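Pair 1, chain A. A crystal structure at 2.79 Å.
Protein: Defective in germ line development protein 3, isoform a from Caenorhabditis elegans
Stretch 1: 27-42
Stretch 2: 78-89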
# COMPACT_ATOMS: atom_id res chain seq x y z
N PRO A 27 -21.54 11.34 5.82
CA PRO A 27 -20.09 11.54 5.85
C PRO A 27 -19.29 10.39 6.48
O PRO A 27 -18.14 10.16 6.12
CB PRO A 27 -19.93 12.83 6.65
CG PRO A 27 -21.19 13.58 6.35
CD PRO A 27 -22.22 12.48 6.46
N THR A 28 -19.92 9.66 7.41
CA THR A 28 -19.25 8.55 8.08
C THR A 28 -19.17 7.32 7.20
O THR A 28 -18.61 6.30 7.59
CB THR A 28 -19.98 8.15 9.38
OG1 THR A 28 -21.06 7.26 9.07
CG2 THR A 28 -20.53 9.38 10.09
N ARG A 29 -19.75 7.43 6.01
CA ARG A 29 -19.75 6.35 5.04
C ARG A 29 -18.71 6.74 4.01
O ARG A 29 -18.94 7.60 3.17
CB ARG A 29 -21.12 6.24 4.37
CG ARG A 29 -22.27 6.07 5.35
CD ARG A 29 -22.14 4.79 6.14
NE ARG A 29 -22.12 3.62 5.26
CZ ARG A 29 -22.10 2.37 5.70
NH1 ARG A 29 -22.08 2.13 7.01
NH2 ARG A 29 -22.07 1.36 4.84
N VAL A 30 -17.55 6.09 4.06
CA VAL A 30 -16.48 6.46 3.15
C VAL A 30 -15.76 5.27 2.54
O VAL A 30 -15.87 4.15 3.03
CB VAL A 30 -15.43 7.33 3.88
CG1 VAL A 30 -16.11 8.42 4.69
CG2 VAL A 30 -14.59 6.46 4.80
N THR A 31 -15.01 5.54 1.48
CA THR A 31 -14.21 4.53 0.80
C THR A 31 -12.73 4.89 0.96
O THR A 31 -12.35 6.04 0.75
CB THR A 31 -14.51 4.47 -0.72
OG1 THR A 31 -15.83 3.96 -0.93
CG2 THR A 31 -13.50 3.56 -1.42
N LEU A 32 -11.91 3.92 1.33
CA LEU A 32 -10.47 4.16 1.46
C LEU A 32 -9.78 3.52 0.25
O LEU A 32 -10.20 2.46 -0.23
CB LEU A 32 -9.93 3.56 2.76
CG LEU A 32 -8.42 3.73 2.99
CD1 LEU A 32 -8.05 5.21 2.98
CD2 LEU A 32 -8.03 3.09 4.32
N ASN A 33 -8.74 4.18 -0.26
CA ASN A 33 -8.02 3.69 -1.42
C ASN A 33 -6.56 3.46 -1.08
O ASN A 33 -5.91 4.33 -0.51
CB ASN A 33 -8.09 4.69 -2.57
CG ASN A 33 -9.51 5.05 -2.94
OD1 ASN A 33 -10.30 4.18 -3.34
ND2 ASN A 33 -9.86 6.32 -2.80
N MET A 34 -6.06 2.28 -1.43
CA MET A 34 -4.68 1.95 -1.15
C MET A 34 -4.11 1.15 -2.31
O MET A 34 -4.85 0.64 -3.14
CB MET A 34 -4.57 1.13 0.14
CG MET A 34 -4.91 1.90 1.41
SD MET A 34 -5.14 0.78 2.82
CE MET A 34 -3.44 0.17 3.03
N GLU A 35 -2.79 1.07 -2.37
CA GLU A 35 -2.11 0.33 -3.42
C GLU A 35 -1.60 -1.00 -2.88
O GLU A 35 -0.94 -1.05 -1.84
CB GLU A 35 -0.96 1.16 -3.98
CG GLU A 35 -1.30 1.95 -5.25
CD GLU A 35 -2.42 2.96 -5.05
OE1 GLU A 35 -2.84 3.57 -6.06
OE2 GLU A 35 -2.88 3.16 -3.90
N PHE A 36 -1.93 -2.08 -3.59
CA PHE A 36 -1.52 -3.43 -3.22
C PHE A 36 -0.92 -4.11 -4.47
O PHE A 36 -1.47 -4.00 -5.56
CB PHE A 36 -2.74 -4.23 -2.72
CG PHE A 36 -3.10 -3.98 -1.28
CD1 PHE A 36 -2.74 -4.90 -0.29
CD2 PHE A 36 -3.79 -2.83 -0.90
CE1 PHE A 36 -3.07 -4.69 1.05
CE2 PHE A 36 -4.13 -2.61 0.45
CZ PHE A 36 -3.76 -3.54 1.42
N GLU A 37 0.18 -4.83 -4.28
CA GLU A 37 0.86 -5.51 -5.38
C GLU A 37 0.08 -6.69 -5.97
O GLU A 37 -0.11 -7.71 -5.32
CB GLU A 37 2.23 -5.98 -4.90
CG GLU A 37 2.97 -4.90 -4.15
CD GLU A 37 4.38 -5.29 -3.80
OE1 GLU A 37 5.20 -5.45 -4.73
OE2 GLU A 37 4.66 -5.44 -2.59
N SER A 38 -0.35 -6.52 -7.22
CA SER A 38 -1.15 -7.53 -7.94
C SER A 38 -0.64 -8.97 -7.90
O SER A 38 -1.43 -9.90 -8.01
CB SER A 38 -1.32 -7.10 -9.40
OG SER A 38 -0.08 -7.09 -10.09
N GLN A 39 0.67 -9.14 -7.77
CA GLN A 39 1.28 -10.46 -7.73
C GLN A 39 0.81 -11.27 -6.51
O GLN A 39 1.07 -12.47 -6.41
CB GLN A 39 2.80 -10.33 -7.72
CG GLN A 39 3.33 -9.48 -6.57
CD GLN A 39 4.84 -9.31 -6.61
OE1 GLN A 39 5.59 -10.28 -6.53
NE2 GLN A 39 5.29 -8.06 -6.72
N TYR A 40 0.12 -10.60 -5.60
CA TYR A 40 -0.37 -11.23 -4.39
C TYR A 40 -1.90 -11.28 -4.35
O TYR A 40 -2.48 -11.79 -3.39
CB TYR A 40 0.14 -10.47 -3.16
CG TYR A 40 1.64 -10.39 -3.06
CD1 TYR A 40 2.42 -11.54 -2.91
CD2 TYR A 40 2.30 -9.16 -3.14
CE1 TYR A 40 3.81 -11.47 -2.83
CE2 TYR A 40 3.69 -9.08 -3.07
CZ TYR A 40 4.44 -10.24 -2.92
OH TYR A 40 5.82 -10.17 -2.88
N TYR A 41 -2.55 -10.76 -5.38
CA TYR A 41 -4.01 -10.77 -5.39
C TYR A 41 -4.57 -12.16 -5.15
O TYR A 41 -5.44 -12.34 -4.30
CB TYR A 41 -4.56 -10.18 -6.70
CG TYR A 41 -4.45 -8.66 -6.75
CD1 TYR A 41 -4.18 -7.93 -5.59
CD2 TYR A 41 -4.62 -7.96 -7.94
CE1 TYR A 41 -4.06 -6.55 -5.62
CE2 TYR A 41 -4.51 -6.56 -7.98
CZ TYR A 41 -4.23 -5.87 -6.82
OH TYR A 41 -4.09 -4.50 -6.84
N SER A 42 -4.05 -13.13 -5.89
CA SER A 42 -4.48 -14.51 -5.79
C SER A 42 -4.34 -15.06 -4.37
O SER A 42 -5.24 -15.74 -3.87
CB SER A 42 -3.67 -15.37 -6.75
OG SER A 42 -4.02 -16.73 -6.64
N ASP A 78 -2.23 3.26 -16.34
CA ASP A 78 -3.44 3.22 -15.53
C ASP A 78 -3.10 3.57 -14.08
O ASP A 78 -2.32 2.88 -13.43
CB ASP A 78 -4.05 1.81 -15.59
CG ASP A 78 -5.35 1.69 -14.80
OD1 ASP A 78 -5.85 0.56 -14.68
OD2 ASP A 78 -5.86 2.72 -14.29
N PRO A 79 -3.69 4.65 -13.56
CA PRO A 79 -3.40 5.04 -12.18
C PRO A 79 -4.05 4.11 -11.15
O PRO A 79 -3.74 4.19 -9.95
CB PRO A 79 -3.95 6.46 -12.10
CG PRO A 79 -5.10 6.43 -13.07
CD PRO A 79 -4.52 5.67 -14.23
N PHE A 80 -4.94 3.23 -11.61
CA PHE A 80 -5.63 2.30 -10.71
C PHE A 80 -5.24 0.84 -10.92
O PHE A 80 -5.90 -0.07 -10.42
CB PHE A 80 -7.15 2.43 -10.88
CG PHE A 80 -7.66 3.84 -10.72
CD1 PHE A 80 -7.48 4.55 -9.53
CD2 PHE A 80 -8.36 4.44 -11.76
CE1 PHE A 80 -7.99 5.84 -9.39
CE2 PHE A 80 -8.87 5.73 -11.62
CZ PHE A 80 -8.69 6.43 -10.44
N ALA A 81 -4.16 0.61 -11.66
CA ALA A 81 -3.68 -0.74 -11.94
C ALA A 81 -3.66 -1.64 -10.70
O ALA A 81 -4.00 -2.82 -10.77
CB ALA A 81 -2.29 -0.68 -12.55
N GLN A 82 -3.26 -1.08 -9.57
CA GLN A 82 -3.17 -1.87 -8.34
C GLN A 82 -3.86 -1.23 -7.14
O GLN A 82 -3.42 -1.41 -6.01
CB GLN A 82 -1.69 -2.10 -8.00
CG GLN A 82 -0.93 -2.82 -9.09
CD GLN A 82 0.48 -3.17 -8.70
OE1 GLN A 82 1.29 -2.29 -8.45
NE2 GLN A 82 0.78 -4.46 -8.66
N GLN A 83 -4.94 -0.51 -7.39
CA GLN A 83 -5.66 0.16 -6.32
C GLN A 83 -6.82 -0.65 -5.79
O GLN A 83 -7.70 -1.08 -6.54
CB GLN A 83 -6.16 1.52 -6.80
CG GLN A 83 -6.09 2.61 -5.74
CD GLN A 83 -6.35 3.98 -6.33
OE1 GLN A 83 -7.49 4.40 -6.48
NE2 GLN A 83 -5.28 4.68 -6.69
N VAL A 84 -6.80 -0.86 -4.48
CA VAL A 84 -7.84 -1.59 -3.79
C VAL A 84 -8.66 -0.63 -2.95
O VAL A 84 -8.11 0.24 -2.28
CB VAL A 84 -7.24 -2.67 -2.88
CG1 VAL A 84 -8.13 -2.89 -1.66
CG2 VAL A 84 -7.11 -3.97 -3.67
N THR A 85 -9.98 -0.78 -2.99
CA THR A 85 -10.84 0.11 -2.22
C THR A 85 -11.55 -0.63 -1.09
O THR A 85 -11.94 -1.79 -1.22
CB THR A 85 -11.91 0.75 -3.11
OG1 THR A 85 -12.77 -0.27 -3.62
CG2 THR A 85 -11.26 1.46 -4.29
N ILE A 86 -11.70 0.06 0.03
CA ILE A 86 -12.35 -0.48 1.20
C ILE A 86 -13.49 0.49 1.46
O ILE A 86 -13.25 1.69 1.61
CB ILE A 86 -11.37 -0.53 2.40
CG1 ILE A 86 -10.08 -1.26 1.97
CG2 ILE A 86 -12.02 -1.24 3.60
CD1 ILE A 86 -9.05 -1.42 3.07
N THR A 87 -14.72 -0.01 1.50
CA THR A 87 -15.89 0.85 1.70
C THR A 87 -16.74 0.44 2.89
O THR A 87 -17.03 -0.74 3.09
CB THR A 87 -16.81 0.83 0.46
OG1 THR A 87 -16.06 1.24 -0.69
CG2 THR A 87 -18.01 1.76 0.66
N GLY A 88 -17.17 1.42 3.68
CA GLY A 88 -18.00 1.13 4.82
C GLY A 88 -17.95 2.24 5.85
O GLY A 88 -17.48 3.33 5.56
N TYR A 89 -18.45 1.96 7.05
CA TYR A 89 -18.42 2.96 8.10
C TYR A 89 -16.95 3.27 8.37
O TYR A 89 -16.11 2.36 8.44
CB TYR A 89 -19.11 2.42 9.37
CG TYR A 89 -18.90 3.29 10.59
CD1 TYR A 89 -19.37 4.61 10.62
CD2 TYR A 89 -18.18 2.81 11.69
CE1 TYR A 89 -19.11 5.43 11.73
CE2 TYR A 89 -17.92 3.63 12.79
CZ TYR A 89 -18.38 4.94 12.81
OH TYR A 89 -18.08 5.75 13.87

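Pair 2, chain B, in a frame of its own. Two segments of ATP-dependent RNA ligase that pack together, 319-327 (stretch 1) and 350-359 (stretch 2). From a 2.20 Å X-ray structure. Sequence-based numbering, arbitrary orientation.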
# COMPACT_ATOMS: atom_id res chain seq x y z
N TYR B 319 -20.81 8.08 0.65
CA TYR B 319 -21.30 8.09 -0.72
C TYR B 319 -20.94 9.37 -1.46
O TYR B 319 -20.70 10.41 -0.84
CB TYR B 319 -22.81 7.93 -0.75
CG TYR B 319 -23.55 9.11 -0.17
CD1 TYR B 319 -23.92 10.18 -0.97
CD2 TYR B 319 -23.88 9.14 1.18
CE1 TYR B 319 -24.60 11.26 -0.45
CE2 TYR B 319 -24.56 10.21 1.71
CZ TYR B 319 -24.93 11.27 0.90
OH TYR B 319 -25.61 12.35 1.43
N GLU B 320 -20.96 9.29 -2.78
CA GLU B 320 -20.77 10.46 -3.63
C GLU B 320 -21.92 10.58 -4.65
O GLU B 320 -22.34 9.58 -5.26
CB GLU B 320 -19.43 10.37 -4.37
CG GLU B 320 -19.06 11.66 -5.09
CD GLU B 320 -17.70 12.22 -4.67
OE1 GLU B 320 -17.09 11.70 -3.71
OE2 GLU B 320 -17.24 13.20 -5.32
N ASP B 321 -22.40 11.82 -4.81
CA ASP B 321 -23.48 12.12 -5.74
C ASP B 321 -22.95 12.87 -6.96
O ASP B 321 -22.06 13.70 -6.85
CB ASP B 321 -24.57 12.97 -5.07
CG ASP B 321 -25.41 12.17 -4.10
OD1 ASP B 321 -25.28 10.93 -4.02
OD2 ASP B 321 -26.22 12.80 -3.40
N THR B 322 -23.51 12.55 -8.11
CA THR B 322 -23.21 13.27 -9.34
C THR B 322 -24.52 13.49 -10.07
O THR B 322 -25.27 12.54 -10.27
CB THR B 322 -22.23 12.49 -10.25
OG1 THR B 322 -21.06 12.15 -9.51
CG2 THR B 322 -21.84 13.32 -11.48
N VAL B 323 -24.81 14.72 -10.46
CA VAL B 323 -26.04 15.01 -11.19
C VAL B 323 -25.76 15.05 -12.68
O VAL B 323 -24.88 15.78 -13.12
CB VAL B 323 -26.66 16.34 -10.76
CG1 VAL B 323 -28.07 16.46 -11.32
CG2 VAL B 323 -26.66 16.44 -9.25
N ILE B 324 -26.51 14.26 -13.45
CA ILE B 324 -26.28 14.15 -14.88
C ILE B 324 -27.55 14.41 -15.70
O ILE B 324 -28.67 14.34 -15.17
CB ILE B 324 -25.73 12.76 -15.25
CG1 ILE B 324 -26.81 11.70 -15.06
CG2 ILE B 324 -24.49 12.42 -14.43
CD1 ILE B 324 -26.34 10.32 -15.38
N ASP B 325 -27.36 14.73 -16.99
CA ASP B 325 -28.46 14.79 -17.94
C ASP B 325 -28.88 13.39 -18.34
O ASP B 325 -28.04 12.56 -18.68
CB ASP B 325 -28.07 15.57 -19.21
CG ASP B 325 -27.75 17.03 -18.94
OD1 ASP B 325 -28.36 17.63 -18.03
OD2 ASP B 325 -26.88 17.56 -19.66
N VAL B 326 -30.18 13.13 -18.31
CA VAL B 326 -30.71 11.90 -18.89
C VAL B 326 -31.89 12.20 -19.81
O VAL B 326 -32.58 13.21 -19.66
CB VAL B 326 -31.17 10.90 -17.83
CG1 VAL B 326 -29.97 10.32 -17.10
CG2 VAL B 326 -32.17 11.55 -16.87
N GLU B 327 -32.12 11.30 -20.76
CA GLU B 327 -33.32 11.32 -21.59
C GLU B 327 -34.60 11.32 -20.72
O GLU B 327 -35.47 12.18 -20.88
CB GLU B 327 -33.29 10.12 -22.54
CG GLU B 327 -33.96 10.33 -23.90
CD GLU B 327 -33.77 9.14 -24.83
OE1 GLU B 327 -32.79 8.38 -24.64
OE2 GLU B 327 -34.60 8.95 -25.73
N ASP B 350 -32.30 10.85 -6.84
CA ASP B 350 -33.26 11.90 -7.12
C ASP B 350 -33.43 12.01 -8.61
O ASP B 350 -32.56 11.59 -9.37
CB ASP B 350 -32.80 13.24 -6.52
CG ASP B 350 -33.82 14.36 -6.73
OD1 ASP B 350 -35.03 14.13 -6.51
OD2 ASP B 350 -33.41 15.47 -7.13
N TYR B 351 -34.55 12.55 -9.04
CA TYR B 351 -34.77 12.76 -10.46
C TYR B 351 -35.83 13.81 -10.69
O TYR B 351 -36.85 13.85 -10.00
CB TYR B 351 -35.16 11.45 -11.16
CG TYR B 351 -35.62 11.66 -12.57
CD1 TYR B 351 -34.71 11.92 -13.59
CD2 TYR B 351 -36.97 11.60 -12.90
CE1 TYR B 351 -35.13 12.12 -14.90
CE2 TYR B 351 -37.40 11.80 -14.20
CZ TYR B 351 -36.47 12.05 -15.19
OH TYR B 351 -36.89 12.24 -16.48
N ARG B 352 -35.57 14.67 -11.66
CA ARG B 352 -36.43 15.78 -12.02
C ARG B 352 -36.08 16.16 -13.46
O ARG B 352 -34.90 16.30 -13.78
CB ARG B 352 -36.23 16.96 -11.08
CG ARG B 352 -34.83 17.00 -10.48
CD ARG B 352 -34.73 17.98 -9.32
NE ARG B 352 -35.60 17.61 -8.22
CZ ARG B 352 -35.88 18.40 -7.19
NH1 ARG B 352 -35.32 19.60 -7.10
NH2 ARG B 352 -36.70 17.97 -6.23
N ASP B 353 -37.10 16.33 -14.30
CA ASP B 353 -36.91 16.68 -15.70
C ASP B 353 -36.01 15.68 -16.40
O ASP B 353 -36.40 14.53 -16.62
CB ASP B 353 -36.33 18.08 -15.82
CG ASP B 353 -37.13 19.09 -15.06
OD1 ASP B 353 -38.25 18.72 -14.61
OD2 ASP B 353 -36.65 20.23 -14.88
N GLY B 354 -34.81 16.10 -16.76
CA GLY B 354 -33.85 15.18 -17.34
C GLY B 354 -32.62 15.13 -16.46
O GLY B 354 -31.53 14.78 -16.92
N ARG B 355 -32.78 15.50 -15.19
CA ARG B 355 -31.64 15.54 -14.28
C ARG B 355 -31.72 14.50 -13.17
O ARG B 355 -32.60 14.53 -12.29
CB ARG B 355 -31.46 16.95 -13.71
CG ARG B 355 -31.00 17.90 -14.81
CD ARG B 355 -30.47 19.23 -14.30
NE ARG B 355 -29.23 19.15 -13.53
CZ ARG B 355 -28.04 18.78 -14.01
NH1 ARG B 355 -27.88 18.38 -15.27
NH2 ARG B 355 -26.98 18.79 -13.21
N ALA B 356 -30.77 13.57 -13.22
CA ALA B 356 -30.75 12.44 -12.32
C ALA B 356 -29.57 12.54 -11.36
O ALA B 356 -28.43 12.80 -11.75
CB ALA B 356 -30.70 11.13 -13.12
N THR B 357 -29.85 12.35 -10.08
CA THR B 357 -28.77 12.36 -9.13
C THR B 357 -28.33 10.94 -8.94
O THR B 357 -29.04 10.14 -8.33
CB THR B 357 -29.20 13.00 -7.81
OG1 THR B 357 -29.63 14.34 -8.06
CG2 THR B 357 -28.03 13.03 -6.85
N ILE B 358 -27.15 10.61 -9.49
CA ILE B 358 -26.57 9.29 -9.35
C ILE B 358 -25.80 9.18 -8.01
O ILE B 358 -24.85 9.94 -7.76
CB ILE B 358 -25.61 8.96 -10.52
CG1 ILE B 358 -26.23 9.34 -11.88
CG2 ILE B 358 -25.21 7.49 -10.48
CD1 ILE B 358 -27.57 8.65 -12.19
N ARG B 359 -26.23 8.27 -7.15
CA ARG B 359 -25.56 8.10 -5.86
C ARG B 359 -24.71 6.85 -5.86
O ARG B 359 -25.22 5.75 -6.03
CB ARG B 359 -26.58 8.02 -4.71
CG ARG B 359 -25.94 7.79 -3.34
CD ARG B 359 -26.82 8.35 -2.23
NE ARG B 359 -27.09 9.77 -2.45
CZ ARG B 359 -27.87 10.51 -1.68
NH1 ARG B 359 -28.48 9.97 -0.63
NH2 ARG B 359 -28.05 11.79 -1.96

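Pair 1 and pair 2 are both built on two neighbouring antiparallel strands, whose axes approach to 4.4 Å in pair 1 and 4.5 Å in pair 2, with 158° and 157° between their N-to-C directions. The backbones of 14 central residues superpose with an RMSD of 0.8 Å, and the register is conserved: A:Leu32–A:Ile86 and A:Met34–A:Val84 match B:Thr322–B:Ile358 and B:Ile324–B:Ala356 as hydrogen-bonded pairs. In each, both amides donate to the partner's carbonyl; A:Met34 N to A:Val84 O and B:Ile324 N to B:Ala356 O are both 3.0 Å. One further rung closes each ladder, from A:Phe36 N to A:Gln82 O (2.9 Å) and from B:Val326 N to B:Gly354 O (2.5 Å).

The face carrying A:Leu32, A:Met34, A:Val84 and A:Ile86 is buried, and its counterpart in pair 2 is largely so. At the first matched pair, A:Leu32 CB lies 4.4 Å from A:Ile86 CB, whereas pair 2 sets the smaller, partly exposed B:Thr322 beside B:Ile358. The next position carries the diagonal contact in both: A:Met34 SD only just reaches A:Ile86 CD1, at 4.5 Å, while B:Ile324, with chi1 in p, brings its CD1 to 3.6 Å from B:Ile358 CG1. Across from these, A:Val84 matches B:Ala356. The valine is covered by A:Phe36, whose CD2 is 4.0 Å from A:Val84 CB; at the matched position B:Val326 does the same with a shorter side chain, its CG2 4.0 Å from B:Ala356 CB. B:Val326 CG2 also meets the ring edge of B:Tyr351, 3.6 Å from B:Tyr351 CE1.

A:Gln82 matches B:Gly354. The glutamine points toward stretch 1 and has 111 Å² covered by it; a CB on the glycine would lie 2.7 Å from B:Val326 O, a clash.

On the other face the pairs differ in charge. A:Thr31 and A:Thr87 join through their hydroxyls, OG1 to OG1 at 2.7 Å. The matched B:Asp321 and B:Arg359 form a two-pronged salt bridge, with B:Arg359 NE 2.7 Å from B:Asp321 OD1 and NH2 2.5 Å from OD2, and the guanidinium also lies flat on the ring of B:Tyr319. In the middle, A:Asn33 OD1 approaches A:Thr85 CG2 to 3.0 Å, where B:Val323 CG2 stands 3.8 Å from B:Thr357 OG1. At the far end A:Gln83 NE2 donates to A:Glu35 OE1 (2.8 Å), while B:Arg355 NH1 makes a salt bridge with B:Asp325 OD1 at 2.9 Å, its hydrogen bond weak.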